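Local coordinates for protein hydrolase, haloacid dehalogenase-like family (Pseudomonas syringae pv. tomato, PDB 3S6J) that probably acts as a metal-dependent sugar phosphatase of the haloacid dehalogenase-like family, this chain being the hydrolase domain of a longer protein, at residues P5-T16 against A162-D172. Sequence-based numbering, arbitrary orientation.
Sequences PQTSFIFDLDGT and APIDECLVIGD. With CA (calcium ion), chain M.
Two carboxylate oxygens, Asp12 OD2 and Asp172 OD1, sit only 2.9 Å apart because both bind one calcium ion, and their carboxylate planes are just 15° apart. The ion lies 2.5 Å from Asp12 OD2 and 2.4 Å from Asp172 OD1; the backbone O of Asp14 and three waters complete six ligands. CG of Asp172 stands between its own backbone N and carbonyl carbon (chi1 68°), a torsion that helps turn the carboxylate toward the metal. Thr16 OG1 donates to the anti lone pair of Asp12 OD2 (2.7 Å), a second grip on the oxygen that binds the metal, while Lys147 NZ forms a salt bridge with Asp12 OD1. Behind the site, strands 8-11 and 167-171 run parallel, their axes approaching to 4.7 Å, and five nearly straight backbone hydrogen bonds, from Ser8 N to Glu166 O up to Asp12 N to Ile170 O (2.8 Å), join the segments. On one sheet face Ile170 CD1 reaches CE1 of Phe11 (3.6 Å) and the edge of the Phe9 ring; on the other, Ile10 CD1 meets Ile164 CD1 and Cys167 SG. Asp12, Asp14 and Thr16 are consistent with the HAD-type DxDx(T/V) pattern at the strand end of this Rossmann-like core. Each strand end thus brings one carboxylate to a common metal, consistent with a metal-dependent phosphatase centre.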
loop_
_atom_site.group_PDB
_atom_site.type_symbol
_atom_site.label_atom_id
_atom_site.label_comp_id
_atom_site.label_asym_id
_atom_site.label_seq_id
_atom_site.Cartn_x
_atom_site.Cartn_y
_atom_site.Cartn_z
ATOM N N PRO E 5 4.593 -17.360 -33.208
ATOM C CA PRO E 5 3.989 -17.912 -31.987
ATOM C C PRO E 5 3.316 -16.826 -31.151
ATOM O O PRO E 5 3.968 -16.207 -30.310
ATOM C CB PRO E 5 5.195 -18.486 -31.234
ATOM C CG PRO E 5 6.182 -18.827 -32.315
ATOM C CD PRO E 5 5.998 -17.777 -33.379
ATOM N N GLN E 6 2.029 -16.597 -31.388
ATOM C CA GLN E 6 1.310 -15.533 -30.693
ATOM C C GLN E 6 1.301 -15.724 -29.165
ATOM O O GLN E 6 1.174 -16.840 -28.655
ATOM C CB GLN E 6 -0.109 -15.364 -31.255
ATOM C CG GLN E 6 -0.291 -14.170 -32.220
ATOM C CD GLN E 6 0.258 -14.408 -33.634
ATOM O OE1 GLN E 6 0.334 -15.546 -34.105
ATOM N NE2 GLN E 6 0.627 -13.322 -34.321
ATOM N N THR E 7 1.464 -14.621 -28.445
ATOM C CA THR E 7 1.490 -14.648 -26.993
ATOM C C THR E 7 0.128 -15.013 -26.401
ATOM O O THR E 7 -0.917 -14.571 -26.899
ATOM C CB THR E 7 1.949 -13.292 -26.431
ATOM O OG1 THR E 7 3.340 -13.111 -26.732
ATOM C CG2 THR E 7 1.745 -13.245 -24.911
ATOM N N SER E 8 0.155 -15.843 -25.363
ATOM C CA SER E 8 -1.029 -16.150 -24.557
ATOM C C SER E 8 -0.884 -15.491 -23.180
ATOM O O SER E 8 0.235 -15.333 -22.680
ATOM C CB SER E 8 -1.214 -17.663 -24.425
ATOM O OG SER E 8 -1.466 -18.248 -25.690
ATOM N N PHE E 9 -2.006 -15.112 -22.572
ATOM C CA PHE E 9 -1.973 -14.208 -21.431
ATOM C C PHE E 9 -2.572 -14.789 -20.158
ATOM O O PHE E 9 -3.721 -15.245 -20.140
ATOM C CB PHE E 9 -2.691 -12.900 -21.773
ATOM C CG PHE E 9 -1.968 -12.058 -22.786
ATOM C CD1 PHE E 9 -1.972 -12.405 -24.135
ATOM C CD2 PHE E 9 -1.288 -10.915 -22.398
ATOM C CE1 PHE E 9 -1.303 -11.620 -25.079
ATOM C CE2 PHE E 9 -0.617 -10.131 -23.331
ATOM C CZ PHE E 9 -0.621 -10.486 -24.674
ATOM N N ILE E 10 -1.793 -14.753 -19.081
ATOM C CA ILE E 10 -2.300 -15.151 -17.770
ATOM C C ILE E 10 -2.377 -13.936 -16.847
ATOM O O ILE E 10 -1.354 -13.376 -16.456
ATOM C CB ILE E 10 -1.438 -16.242 -17.125
ATOM C CG1 ILE E 10 -1.279 -17.425 -18.083
ATOM C CG2 ILE E 10 -2.084 -16.684 -15.844
ATOM C CD1 ILE E 10 -0.265 -18.472 -17.637
ATOM N N PHE E 11 -3.599 -13.528 -16.521
ATOM C CA PHE E 11 -3.816 -12.324 -15.739
ATOM C C PHE E 11 -4.100 -12.667 -14.279
ATOM O O PHE E 11 -4.912 -13.549 -13.983
ATOM C CB PHE E 11 -5.019 -11.554 -16.274
ATOM C CG PHE E 11 -4.778 -10.829 -17.571
ATOM C CD1 PHE E 11 -4.250 -9.551 -17.578
ATOM C CD2 PHE E 11 -5.130 -11.407 -18.775
ATOM C CE1 PHE E 11 -4.064 -8.874 -18.771
ATOM C CE2 PHE E 11 -4.940 -10.737 -19.971
ATOM C CZ PHE E 11 -4.400 -9.475 -19.973
ATOM N N ASP E 12 -3.433 -11.975 -13.368
ATOM C CA ASP E 12 -3.898 -11.952 -11.994
ATOM C C ASP E 12 -5.185 -11.100 -11.969
ATOM O O ASP E 12 -5.495 -10.420 -12.954
ATOM C CB ASP E 12 -2.826 -11.370 -11.084
ATOM C CG ASP E 12 -3.353 -11.065 -9.706
ATOM O OD1 ASP E 12 -3.680 -12.014 -8.976
ATOM O OD2 ASP E 12 -3.446 -9.870 -9.364
ATOM N N LEU E 13 -5.939 -11.131 -10.869
ATOM C CA LEU E 13 -7.225 -10.422 -10.842
ATOM C C LEU E 13 -7.237 -9.227 -9.890
ATOM O O LEU E 13 -7.194 -8.069 -10.310
ATOM C CB LEU E 13 -8.352 -11.400 -10.504
ATOM C CG LEU E 13 -9.802 -10.894 -10.497
ATOM C CD1 LEU E 13 -10.156 -10.108 -11.775
ATOM C CD2 LEU E 13 -10.755 -12.081 -10.297
ATOM N N ASP E 14 -7.300 -9.532 -8.605
ATOM C CA ASP E 14 -7.303 -8.547 -7.538
ATOM C C ASP E 14 -6.019 -7.686 -7.582
ATOM O O ASP E 14 -4.937 -8.176 -7.301
ATOM C CB ASP E 14 -7.470 -9.338 -6.228
ATOM C CG ASP E 14 -7.066 -8.569 -4.992
ATOM O OD1 ASP E 14 -6.257 -9.118 -4.214
ATOM O OD2 ASP E 14 -7.570 -7.449 -4.765
ATOM N N GLY E 15 -6.141 -6.416 -7.978
ATOM C CA GLY E 15 -5.010 -5.500 -7.996
ATOM C C GLY E 15 -4.427 -5.328 -9.380
ATOM O O GLY E 15 -3.582 -4.462 -9.618
ATOM N N THR E 16 -4.903 -6.146 -10.309
ATOM C CA THR E 16 -4.318 -6.218 -11.635
ATOM C C THR E 16 -5.370 -5.806 -12.664
ATOM O O THR E 16 -5.109 -4.944 -13.514
ATOM C CB THR E 16 -3.773 -7.640 -11.923
ATOM O OG1 THR E 16 -2.665 -7.931 -11.044
ATOM C CG2 THR E 16 -3.345 -7.788 -13.386
ATOM N N ALA E 162 -2.027 -23.312 -24.108
ATOM C CA ALA E 162 -0.731 -22.718 -24.407
ATOM C C ALA E 162 0.368 -23.312 -23.535
ATOM O O ALA E 162 0.172 -23.534 -22.341
ATOM C CB ALA E 162 -0.791 -21.218 -24.226
ATOM N N PRO E 163 1.538 -23.560 -24.131
ATOM C CA PRO E 163 2.682 -23.992 -23.328
ATOM C C PRO E 163 3.046 -22.840 -22.399
ATOM O O PRO E 163 2.898 -21.682 -22.807
ATOM C CB PRO E 163 3.790 -24.210 -24.367
ATOM C CG PRO E 163 3.110 -24.145 -25.714
ATOM C CD PRO E 163 1.915 -23.268 -25.521
ATOM N N ILE E 164 3.493 -23.138 -21.179
ATOM C CA ILE E 164 3.731 -22.088 -20.192
ATOM C C ILE E 164 4.817 -21.127 -20.655
ATOM O O ILE E 164 4.877 -19.985 -20.194
ATOM C CB ILE E 164 4.090 -22.644 -18.804
ATOM C CG1 ILE E 164 4.082 -21.523 -17.758
ATOM C CG2 ILE E 164 5.452 -23.335 -18.848
ATOM C CD1 ILE E 164 2.707 -20.950 -17.436
ATOM N N ASP E 165 5.649 -21.578 -21.590
ATOM C CA ASP E 165 6.740 -20.749 -22.092
ATOM C C ASP E 165 6.316 -19.844 -23.244
ATOM O O ASP E 165 7.084 -18.993 -23.684
ATOM C CB ASP E 165 7.946 -21.614 -22.487
ATOM C CG ASP E 165 7.531 -22.948 -23.090
ATOM O OD1 ASP E 165 7.728 -23.132 -24.318
ATOM O OD2 ASP E 165 6.982 -23.802 -22.341
ATOM N N GLU E 166 5.095 -20.029 -23.732
ATOM C CA GLU E 166 4.517 -19.101 -24.704
ATOM C C GLU E 166 3.610 -18.107 -23.999
ATOM O O GLU E 166 2.819 -17.404 -24.634
ATOM C CB GLU E 166 3.712 -19.844 -25.777
ATOM C CG GLU E 166 4.535 -20.320 -26.970
ATOM C CD GLU E 166 3.674 -20.959 -28.056
ATOM O OE1 GLU E 166 2.632 -20.366 -28.438
ATOM O OE2 GLU E 166 4.044 -22.059 -28.523
ATOM N N CYS E 167 3.725 -18.055 -22.678
ATOM C CA CYS E 167 2.802 -17.265 -21.872
ATOM C C CYS E 167 3.414 -16.005 -21.262
ATOM O O CYS E 167 4.593 -15.976 -20.885
ATOM C CB CYS E 167 2.190 -18.126 -20.769
ATOM S SG CYS E 167 0.894 -19.253 -21.328
ATOM N N LEU E 168 2.590 -14.972 -21.160
ATOM C CA LEU E 168 2.951 -13.773 -20.432
ATOM C C LEU E 168 2.111 -13.690 -19.165
ATOM O O LEU E 168 0.878 -13.630 -19.221
ATOM C CB LEU E 168 2.680 -12.548 -21.290
ATOM C CG LEU E 168 3.455 -11.258 -21.037
ATOM C CD1 LEU E 168 2.631 -10.107 -21.592
ATOM C CD2 LEU E 168 3.736 -11.043 -19.570
ATOM N N VAL E 169 2.775 -13.701 -18.019
ATOM C CA VAL E 169 2.074 -13.519 -16.760
ATOM C C VAL E 169 1.962 -12.040 -16.443
ATOM O O VAL E 169 2.960 -11.303 -16.494
ATOM C CB VAL E 169 2.762 -14.280 -15.600
ATOM C CG1 VAL E 169 2.145 -13.901 -14.261
ATOM C CG2 VAL E 169 2.649 -15.772 -15.827
ATOM N N ILE E 170 0.743 -11.600 -16.138
ATOM C CA ILE E 170 0.523 -10.215 -15.744
ATOM C C ILE E 170 -0.013 -10.151 -14.325
ATOM O O ILE E 170 -1.034 -10.758 -14.019
ATOM C CB ILE E 170 -0.418 -9.483 -16.718
ATOM C CG1 ILE E 170 0.146 -9.582 -18.142
ATOM C CG2 ILE E 170 -0.598 -8.035 -16.284
ATOM C CD1 ILE E 170 -0.478 -8.660 -19.115
ATOM N N GLY E 171 0.685 -9.426 -13.456
ATOM C CA GLY E 171 0.385 -9.454 -12.030
ATOM C C GLY E 171 0.788 -8.164 -11.346
ATOM O O GLY E 171 1.471 -7.320 -11.946
ATOM N N ASP E 172 0.351 -7.983 -10.106
ATOM C CA ASP E 172 0.651 -6.746 -9.401
ATOM C C ASP E 172 1.475 -7.030 -8.167
ATOM O O ASP E 172 1.830 -6.107 -7.440
ATOM C CB ASP E 172 -0.635 -6.052 -8.948
ATOM C CG ASP E 172 -1.356 -6.837 -7.877
ATOM O OD1 ASP E 172 -1.629 -8.015 -8.126
ATOM O OD2 ASP E 172 -1.634 -6.305 -6.787
HETATM CA CA CA M . -3.004 -9.562 -6.900
HETATM O O HOH W 1 5.012 -14.993 -25.409
HETATM O O HOH W 2 -1.299 -11.275 -6.721
HETATM O O HOH W 3 -4.209 -10.882 -5.082
HETATM O O HOH W 4 -2.066 -8.284 -4.750
#